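Local atomic coordinates of D-isomer specific 2-hydroxyacid dehydrogenase family protein (Desulfovibrio vulgaris, PDB entry 5TX7), a protein that probably catalyses the NAD-dependent interconversion of D-2-hydroxyacids and the corresponding 2-oxoacids. Residues Glu113-Thr118 against Gly230-Asn235; Val154-Thr159 against Phe190-Leu195; Leu242-Val247 against Asp262-Glu267. All coordinates share one frame; numbering follows the deposited sequence.

Interaction 1. Residues Glu113-Thr118 against Gly230-Asn235; sequences ELCRRT and GSYLIN
The ring of Tyr-232 lies against Leu-114 and Cys-115, two neighbours in the last turn of helix 100-116 that both approach from the same side of its plane; this is the tight part of the contact. CB of Leu-114 comes to 3.9 Å from CE1 of Tyr-232, obliquely, neither over the face nor in the plane of the ring. Cys-115 covers the face: its SG stands 4.4 Å from the centroid of the Tyr-232 ring and 26° off the ring normal, a sulfur-aromatic contact in which a polarisable atom lies over the pi cloud. SG is displaced toward the hydroxyl end, so that its nearest ring atom is CZ of Tyr-232, at 4.1 Å. With CG anti to its own carbonyl carbon (chi1 -66°), Tyr-232 stretches from the strand toward the helix. A tyrosine suits the place because its flat ring gives the leucine and the sulfur a broad apolar surface while its OH, level with Cys-115, hydrogen-bonds Glu-144.

The packing is sparser toward Ile-234, where a single pair of methyls meets, CD1 of Leu-114 and CD1 of Ile-234, 4.1 Å apart. Beyond the helix end, at partly exposed Arg-117, the backbone takes a positive phi and the chain turns away from the strand; the Arg-117 side chain leans instead on Ser-141 and Leu-282.

Leu-111, Leu-110 and Val-107 continue the apolar stripe of helix 100-116 along Tyr-232 and Ile-234, seating the helix across strand 231-235, which lies between strands 204-207 and 256-261 in the parallel sheet of the NAD-binding domain.

Interaction 2. Residues Val154-Thr159 against Phe190-Leu195; sequences VGFGNT and FEHVGL
Phe-156 and Phe-190 reach for each other from opposite directions, CE2 and CZ of Phe-156 lying against CE1 and CZ of Phe-190. The closest approach is 3.6 Å, between CZ of Phe-156 and CE1 of Phe-190. The two planes are nearly parallel, at 19°, but the lateral shift is large, with the centroids 5.4 Å apart, so little of one ring lies over the other. CG of Phe-190 is anti to the backbone N (chi1 173°), which carries its ring toward Phe-156. His-192 joins them obliquely, its NE2 4.4 Å from CD2 of Phe-156, and CE2 of Phe-190 lies 3.7 Å above the imidazole plane of His-192, offset toward the rim. A second apolar pair joins Val-154 to Leu-195: CD1 of Leu-195 is 4.0 Å from CG1 of Val-154, while CG2 lies almost as near. The two side chains cross at about a right angle, and the compact fork of a valine offers both methyls to one leucine tip.

These residues belong to a Rossmann-type fold. Val-154 ends strand 150-154, and the turn that follows carries Gly-155 and Gly-157 of a GxGxxG pattern, probably the dinucleotide-binding loop, as in other NAD-dependent dehydrogenases. Gly-155 has a positive phi of 102°, which a residue without a CB accommodates readily, and Gly-157 occupies the N-cap position of helix 158-169.

Farther out, strand 173-177 runs between strands 150-154 and 190-192, and its small Ala-176 touches both phenylalanines. Gly-194 occupies the N-cap position of helix 195-201, whose first residue is Leu-195; one turn on, Leu-198 packs against Val-154 as well.

Interaction 3. Residues Leu242-Val247 against Asp262-Glu267; sequences LDERAV and DVLSQE
Glu-244 and Ser-265 are joined by a hydrogen bond from the main-chain N of Ser-265 to the carboxylate of Glu-244. This N donates to OE2 of Glu-244 over 3.0 Å, almost straight at 176°, meeting the oxygen on its syn side but 34° out of the carboxylate plane. A glutamate suits the site because its chain, extended beyond CG, spans the gap from helix to loop. The Ser-265 hydroxyl lies beside the same oxygen, a weak and unsettled bond at best, while OE1 has a weak hydrogen bond from Asn-273.

Within the loop, Leu-264 N donates to OE2 of Glu-267 at 3.1 Å, drawing the turn together. Asp-243, the N-cap of helix 244-253, weakly accepts from Arg-245 N.

Van der Waals contact comes from Leu-264, whose CB lies 3.8 Å from OE2 of Glu-244; Leu-275 packs against both residues, and Trp-130 of the second subunit touches Leu-264 and Glu-267.

Glu-267 OE1 also bonds His-286, consistent with the active-site Glu-His pair of this family. The Ser-265 amide, and weakly Asn-273, would probably favour a negative charge on Glu-244, whose bond ties the helix start to the loop carrying Glu-267.

Overall arrangement
Followed from the N terminus, the chain first meets the contacts at the end of helix 100-116. Interaction 1 closes the longest loop, returning after 111 intervening residues to strand 231-235. Nested inside it, interaction 2 closes a shorter loop from the glycine-rich turn to strand 190-192, at the edge of the same seven-stranded sheet. Interaction 3 follows in series and joins helix 244-253 to the loop after strand 256-261; no loops cross. Interactions 1 and 3 touch, for Asn-235 O probably accepts from Asp-262 N and Leu-233 packs on Leu-242, whereas interaction 2 stays apart from both. Interactions 1 and 3 also lie against the second subunit.

Interaction 1. Residues Glu113-Thr118 against Gly230-Asn235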
loop_
_atom_site.group_PDB
_atom_site.type_symbol
_atom_site.label_atom_id
_atom_site.label_comp_id
_atom_site.label_asym_id
_atom_site.label_seq_id
_atom_site.Cartn_x
_atom_site.Cartn_y
_atom_site.Cartn_z
ATOM N N GLU A 113 4.514 3.510 -0.166
ATOM C CA GLU A 113 5.064 4.365 -1.206
ATOM C C GLU A 113 6.427 4.874 -0.781
ATOM O O GLU A 113 7.296 4.987 -1.639
ATOM C CB GLU A 113 4.116 5.503 -1.601
ATOM C CG GLU A 113 4.633 6.454 -2.691
ATOM C CD GLU A 113 4.860 5.869 -4.083
ATOM O OE1 GLU A 113 4.301 4.792 -4.440
ATOM O OE2 GLU A 113 5.615 6.547 -4.849
ATOM N N LEU A 114 6.633 5.176 0.496
ATOM C CA LEU A 114 7.980 5.555 0.951
ATOM C C LEU A 114 8.963 4.352 0.847
ATOM O O LEU A 114 10.133 4.532 0.521
ATOM C CB LEU A 114 7.957 6.103 2.374
ATOM C CG LEU A 114 7.233 7.445 2.577
ATOM C CD1 LEU A 114 6.798 7.688 4.019
ATOM C CD2 LEU A 114 8.101 8.605 2.117
ATOM N N CYS A 115 8.479 3.145 1.119
ATOM C CA CYS A 115 9.341 1.969 1.160
ATOM C C CYS A 115 9.683 1.367 -0.198
ATOM O O CYS A 115 10.797 0.881 -0.391
ATOM C CB CYS A 115 8.751 0.893 2.054
ATOM S SG CYS A 115 8.860 1.415 3.785
ATOM N N ARG A 116 8.721 1.403 -1.122
ATOM C CA ARG A 116 8.881 0.832 -2.483
ATOM C C ARG A 116 8.896 1.880 -3.594
ATOM O O ARG A 116 9.478 1.637 -4.653
ATOM C CB ARG A 116 7.745 -0.154 -2.753
ATOM C CG ARG A 116 7.437 -1.131 -1.617
ATOM C CD ARG A 116 8.649 -1.957 -1.241
ATOM N NE ARG A 116 8.998 -2.930 -2.289
ATOM C CZ ARG A 116 8.940 -4.256 -2.192
ATOM N NH1 ARG A 116 8.531 -4.869 -1.075
ATOM N NH2 ARG A 116 9.297 -4.981 -3.248
ATOM N N ARG A 117 8.268 3.043 -3.392
ATOM C CA ARG A 117 8.239 4.096 -4.402
ATOM C C ARG A 117 7.682 3.567 -5.720
ATOM O O ARG A 117 8.297 3.766 -6.764
ATOM C CB ARG A 117 9.632 4.725 -4.548
ATOM C CG ARG A 117 10.094 5.551 -3.358
ATOM C CD ARG A 117 9.480 6.932 -3.413
ATOM N NE ARG A 117 9.855 7.770 -2.281
ATOM C CZ ARG A 117 9.320 8.973 -2.006
ATOM N NH1 ARG A 117 8.331 9.491 -2.750
ATOM N NH2 ARG A 117 9.750 9.666 -0.953
ATOM N N THR A 118 6.515 2.912 -5.679
ATOM C CA THR A 118 5.979 2.275 -6.899
ATOM C C THR A 118 5.685 3.288 -7.966
ATOM O O THR A 118 5.975 3.055 -9.128
ATOM C CB THR A 118 4.700 1.472 -6.674
ATOM O OG1 THR A 118 3.719 2.308 -6.065
ATOM C CG2 THR A 118 4.990 0.246 -5.811
ATOM N N GLY A 230 17.166 6.401 9.834
ATOM C CA GLY A 230 16.449 5.593 8.868
ATOM C C GLY A 230 14.994 5.309 9.208
ATOM O O GLY A 230 14.353 4.481 8.533
ATOM N N SER A 231 14.439 5.993 10.205
ATOM C CA SER A 231 13.046 5.739 10.628
ATOM C C SER A 231 12.022 6.521 9.810
ATOM O O SER A 231 12.369 7.435 9.035
ATOM C CB SER A 231 12.877 6.048 12.117
ATOM O OG SER A 231 13.667 5.143 12.901
ATOM N N TYR A 232 10.758 6.121 9.952
ATOM C CA TYR A 232 9.648 6.716 9.200
ATOM C C TYR A 232 8.617 7.321 10.146
ATOM O O TYR A 232 8.326 6.736 11.191
ATOM C CB TYR A 232 8.979 5.676 8.303
ATOM C CG TYR A 232 9.855 5.164 7.186
ATOM C CD1 TYR A 232 9.976 5.869 5.984
ATOM C CD2 TYR A 232 10.602 3.991 7.333
ATOM C CE1 TYR A 232 10.772 5.397 4.943
ATOM C CE2 TYR A 232 11.416 3.523 6.310
ATOM C CZ TYR A 232 11.515 4.232 5.119
ATOM O OH TYR A 232 12.330 3.753 4.096
ATOM N N LEU A 233 8.066 8.487 9.769
ATOM C CA LEU A 233 6.952 9.136 10.489
ATOM C C LEU A 233 5.714 9.258 9.596
ATOM O O LEU A 233 5.813 9.668 8.439
ATOM C CB LEU A 233 7.378 10.533 10.936
ATOM C CG LEU A 233 6.329 11.358 11.687
ATOM C CD1 LEU A 233 5.932 10.705 13.003
ATOM C CD2 LEU A 233 6.836 12.765 11.893
ATOM N N ILE A 234 4.549 8.901 10.128
ATOM C CA ILE A 234 3.282 9.001 9.395
ATOM C C ILE A 234 2.322 9.786 10.260
ATOM O O ILE A 234 2.189 9.497 11.459
ATOM C CB ILE A 234 2.637 7.617 9.119
ATOM C CG1 ILE A 234 3.625 6.644 8.446
ATOM C CG2 ILE A 234 1.398 7.772 8.242
ATOM C CD1 ILE A 234 4.047 7.023 7.027
ATOM N N ASN A 235 1.631 10.750 9.660
ATOM C CA ASN A 235 0.652 11.557 10.379
ATOM C C ASN A 235 -0.610 11.763 9.543
ATOM O O ASN A 235 -0.632 12.583 8.614
ATOM C CB ASN A 235 1.244 12.900 10.728
ATOM C CG ASN A 235 0.313 13.755 11.575
ATOM O OD1 ASN A 235 -0.510 13.248 12.314
ATOM N ND2 ASN A 235 0.475 15.066 11.490
#

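Interaction 2. Residues Val154-Thr159 against Phe190-Leu195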
loop_
_atom_site.group_PDB
_atom_site.type_symbol
_atom_site.label_atom_id
_atom_site.label_comp_id
_atom_site.label_asym_id
_atom_site.label_seq_id
_atom_site.Cartn_x
_atom_site.Cartn_y
_atom_site.Cartn_z
ATOM N N VAL A 154 0.977 5.934 18.320
ATOM C CA VAL A 154 0.698 6.973 19.304
ATOM C C VAL A 154 -0.802 7.204 19.327
ATOM O O VAL A 154 -1.345 7.880 18.465
ATOM C CB VAL A 154 1.455 8.287 18.950
ATOM C CG1 VAL A 154 1.176 9.386 19.965
ATOM C CG2 VAL A 154 2.954 8.029 18.873
ATOM N N GLY A 155 -1.471 6.625 20.321
ATOM C CA GLY A 155 -2.944 6.696 20.444
ATOM C C GLY A 155 -3.527 5.379 19.960
ATOM O O GLY A 155 -3.217 4.949 18.857
ATOM N N PHE A 156 -4.338 4.720 20.791
ATOM C CA PHE A 156 -4.765 3.340 20.521
ATOM C C PHE A 156 -6.280 3.196 20.624
ATOM O O PHE A 156 -6.806 2.251 21.228
ATOM C CB PHE A 156 -4.016 2.369 21.456
ATOM C CG PHE A 156 -3.764 0.996 20.870
ATOM C CD1 PHE A 156 -3.257 0.842 19.570
ATOM C CD2 PHE A 156 -3.978 -0.154 21.640
ATOM C CE1 PHE A 156 -3.015 -0.421 19.054
ATOM C CE2 PHE A 156 -3.718 -1.407 21.132
ATOM C CZ PHE A 156 -3.243 -1.548 19.831
ATOM N N GLY A 157 -6.984 4.137 19.995
ATOM C CA GLY A 157 -8.409 3.994 19.694
ATOM C C GLY A 157 -8.594 3.061 18.506
ATOM O O GLY A 157 -7.687 2.308 18.152
ATOM N N ASN A 158 -9.748 3.148 17.858
ATOM C CA ASN A 158 -10.108 2.223 16.770
ATOM C C ASN A 158 -9.118 2.231 15.592
ATOM O O ASN A 158 -8.754 1.164 15.097
ATOM C CB ASN A 158 -11.502 2.543 16.221
ATOM C CG ASN A 158 -12.617 2.330 17.248
ATOM O OD1 ASN A 158 -13.486 3.176 17.410
ATOM N ND2 ASN A 158 -12.595 1.207 17.928
ATOM N N THR A 159 -8.695 3.419 15.163
ATOM C CA THR A 159 -7.831 3.546 13.991
ATOM C C THR A 159 -6.443 2.971 14.299
ATOM O O THR A 159 -5.946 2.106 13.583
ATOM C CB THR A 159 -7.731 5.013 13.541
ATOM O OG1 THR A 159 -9.026 5.503 13.243
ATOM C CG2 THR A 159 -6.923 5.149 12.300
ATOM N N PHE A 190 3.372 -7.766 20.749
ATOM C CA PHE A 190 2.716 -6.510 21.066
ATOM C C PHE A 190 3.093 -6.112 22.470
ATOM O O PHE A 190 3.227 -6.973 23.325
ATOM C CB PHE A 190 1.201 -6.634 20.987
ATOM C CG PHE A 190 0.487 -5.408 21.472
ATOM C CD1 PHE A 190 0.333 -4.316 20.638
ATOM C CD2 PHE A 190 0.004 -5.329 22.774
ATOM C CE1 PHE A 190 -0.306 -3.160 21.082
ATOM C CE2 PHE A 190 -0.637 -4.182 23.226
ATOM C CZ PHE A 190 -0.798 -3.095 22.372
ATOM N N GLU A 191 3.228 -4.811 22.708
ATOM C CA GLU A 191 3.542 -4.294 24.031
ATOM C C GLU A 191 3.055 -2.839 24.187
ATOM O O GLU A 191 3.084 -2.059 23.242
ATOM C CB GLU A 191 5.052 -4.392 24.218
ATOM C CG GLU A 191 5.592 -4.143 25.604
ATOM C CD GLU A 191 7.120 -4.132 25.628
ATOM O OE1 GLU A 191 7.751 -4.822 24.785
ATOM O OE2 GLU A 191 7.693 -3.428 26.497
ATOM N N HIS A 192 2.559 -2.502 25.368
ATOM C CA HIS A 192 2.290 -1.102 25.740
ATOM C C HIS A 192 3.576 -0.418 26.210
ATOM O O HIS A 192 4.334 -0.996 26.975
ATOM C CB HIS A 192 1.237 -1.005 26.849
ATOM C CG HIS A 192 -0.144 -1.327 26.391
ATOM N ND1 HIS A 192 -0.841 -2.427 26.839
ATOM C CD2 HIS A 192 -0.952 -0.705 25.505
ATOM C CE1 HIS A 192 -2.028 -2.458 26.262
ATOM N NE2 HIS A 192 -2.123 -1.422 25.450
ATOM N N VAL A 193 3.794 0.813 25.772
ATOM C CA VAL A 193 4.982 1.580 26.158
ATOM C C VAL A 193 4.635 3.019 26.487
ATOM O O VAL A 193 3.628 3.531 26.021
ATOM C CB VAL A 193 6.043 1.602 25.030
ATOM C CG1 VAL A 193 6.554 0.195 24.751
ATOM C CG2 VAL A 193 5.503 2.237 23.750
ATOM N N GLY A 194 5.493 3.667 27.275
ATOM C CA GLY A 194 5.450 5.106 27.429
ATOM C C GLY A 194 5.804 5.800 26.127
ATOM O O GLY A 194 6.404 5.213 25.242
ATOM N N LEU A 195 5.448 7.064 26.023
ATOM C CA LEU A 195 5.670 7.833 24.796
ATOM C C LEU A 195 7.153 7.986 24.413
ATOM O O LEU A 195 7.494 7.846 23.254
ATOM C CB LEU A 195 5.020 9.213 24.929
ATOM C CG LEU A 195 4.870 10.051 23.681
ATOM C CD1 LEU A 195 4.315 9.244 22.510
ATOM C CD2 LEU A 195 3.877 11.184 23.971
#

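Interaction 3. Residues Leu242-Val247 against Asp262-Glu267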
loop_
_atom_site.group_PDB
_atom_site.type_symbol
_atom_site.label_atom_id
_atom_site.label_comp_id
_atom_site.label_asym_id
_atom_site.label_seq_id
_atom_site.Cartn_x
_atom_site.Cartn_y
_atom_site.Cartn_z
ATOM N N LEU A 242 2.961 17.899 15.234
ATOM C CA LEU A 242 4.387 17.996 14.878
ATOM C C LEU A 242 4.950 19.382 15.084
ATOM O O LEU A 242 4.233 20.363 14.898
ATOM C CB LEU A 242 4.565 17.743 13.379
ATOM C CG LEU A 242 3.981 16.559 12.678
ATOM C CD1 LEU A 242 4.474 16.551 11.239
ATOM C CD2 LEU A 242 4.468 15.363 13.435
ATOM N N ASP A 243 6.243 19.446 15.410
ATOM C CA ASP A 243 7.044 20.655 15.184
ATOM C C ASP A 243 7.573 20.502 13.759
ATOM O O ASP A 243 8.503 19.728 13.510
ATOM C CB ASP A 243 8.178 20.771 16.215
ATOM C CG ASP A 243 9.129 21.961 15.945
ATOM O OD1 ASP A 243 8.946 22.708 14.961
ATOM O OD2 ASP A 243 10.084 22.155 16.725
ATOM N N GLU A 244 6.954 21.224 12.828
ATOM C CA GLU A 244 7.228 21.087 11.388
ATOM C C GLU A 244 8.689 21.373 11.029
ATOM O O GLU A 244 9.243 20.734 10.129
ATOM C CB GLU A 244 6.274 21.976 10.557
ATOM C CG GLU A 244 4.793 21.567 10.652
ATOM C CD GLU A 244 3.892 22.248 9.627
ATOM O OE1 GLU A 244 4.250 23.339 9.093
ATOM O OE2 GLU A 244 2.797 21.692 9.338
ATOM N N ARG A 245 9.305 22.306 11.752
ATOM C CA ARG A 245 10.718 22.656 11.569
ATOM C C ARG A 245 11.643 21.480 11.884
ATOM O O ARG A 245 12.485 21.098 11.083
ATOM C CB ARG A 245 11.066 23.867 12.451
ATOM C CG ARG A 245 12.525 24.315 12.442
ATOM C CD ARG A 245 13.092 24.522 11.040
ATOM N NE ARG A 245 12.393 25.581 10.304
ATOM C CZ ARG A 245 12.834 26.161 9.183
ATOM N NH1 ARG A 245 14.000 25.812 8.627
ATOM N NH2 ARG A 245 12.096 27.114 8.610
ATOM N N ALA A 246 11.467 20.907 13.060
ATOM C CA ALA A 246 12.273 19.769 13.507
ATOM C C ALA A 246 12.166 18.580 12.562
ATOM O O ALA A 246 13.164 17.897 12.291
ATOM C CB ALA A 246 11.882 19.363 14.917
ATOM N N VAL A 247 10.963 18.352 12.040
ATOM C CA VAL A 247 10.731 17.239 11.117
ATOM C C VAL A 247 11.447 17.500 9.780
ATOM O O VAL A 247 12.090 16.601 9.232
ATOM C CB VAL A 247 9.220 16.972 10.956
ATOM C CG1 VAL A 247 8.941 15.937 9.877
ATOM C CG2 VAL A 247 8.620 16.519 12.284
ATOM N N ASP A 262 -0.761 13.496 5.802
ATOM C CA ASP A 262 -2.037 13.831 5.214
ATOM C C ASP A 262 -2.622 15.159 5.771
ATOM O O ASP A 262 -3.642 15.666 5.299
ATOM C CB ASP A 262 -3.010 12.697 5.429
ATOM C CG ASP A 262 -4.232 12.830 4.558
ATOM O OD1 ASP A 262 -4.083 12.985 3.312
ATOM O OD2 ASP A 262 -5.342 12.830 5.147
ATOM N N VAL A 263 -1.954 15.725 6.765
ATOM C CA VAL A 263 -2.379 16.952 7.381
ATOM C C VAL A 263 -1.149 17.805 7.627
ATOM O O VAL A 263 -0.027 17.282 7.688
ATOM C CB VAL A 263 -3.128 16.674 8.688
ATOM C CG1 VAL A 263 -4.400 15.878 8.422
ATOM C CG2 VAL A 263 -2.227 15.933 9.670
ATOM N N LEU A 264 -1.391 19.106 7.738
ATOM C CA LEU A 264 -0.375 20.128 8.026
ATOM C C LEU A 264 -0.996 21.209 8.942
ATOM O O LEU A 264 -2.215 21.322 9.049
ATOM C CB LEU A 264 0.144 20.757 6.742
ATOM C CG LEU A 264 0.821 19.857 5.709
ATOM C CD1 LEU A 264 1.132 20.698 4.445
ATOM C CD2 LEU A 264 2.113 19.271 6.251
ATOM N N SER A 265 -0.152 21.964 9.632
ATOM C CA SER A 265 -0.619 22.990 10.567
ATOM C C SER A 265 -1.331 24.137 9.859
ATOM O O SER A 265 -2.265 24.701 10.437
ATOM C CB SER A 265 0.534 23.511 11.414
ATOM O OG SER A 265 1.072 22.441 12.182
ATOM N N GLN A 266 -0.893 24.467 8.638
ATOM C CA GLN A 266 -1.651 25.368 7.745
ATOM C C GLN A 266 -2.082 24.623 6.485
ATOM O O GLN A 266 -1.246 24.143 5.723
ATOM C CB GLN A 266 -0.870 26.651 7.364
ATOM C CG GLN A 266 0.471 26.454 6.665
ATOM C CD GLN A 266 1.064 27.765 6.105
ATOM O OE1 GLN A 266 0.388 28.810 6.021
ATOM N NE2 GLN A 266 2.342 27.703 5.718
ATOM N N GLU A 267 -3.394 24.530 6.274
ATOM C CA GLU A 267 -3.982 23.910 5.086
ATOM C C GLU A 267 -4.891 24.923 4.364
ATOM O O GLU A 267 -5.855 25.392 4.955
ATOM C CB GLU A 267 -4.790 22.678 5.491
ATOM C CG GLU A 267 -3.975 21.536 6.112
ATOM C CD GLU A 267 -4.850 20.415 6.692
ATOM O OE1 GLU A 267 -5.983 20.239 6.213
ATOM O OE2 GLU A 267 -4.414 19.698 7.630
#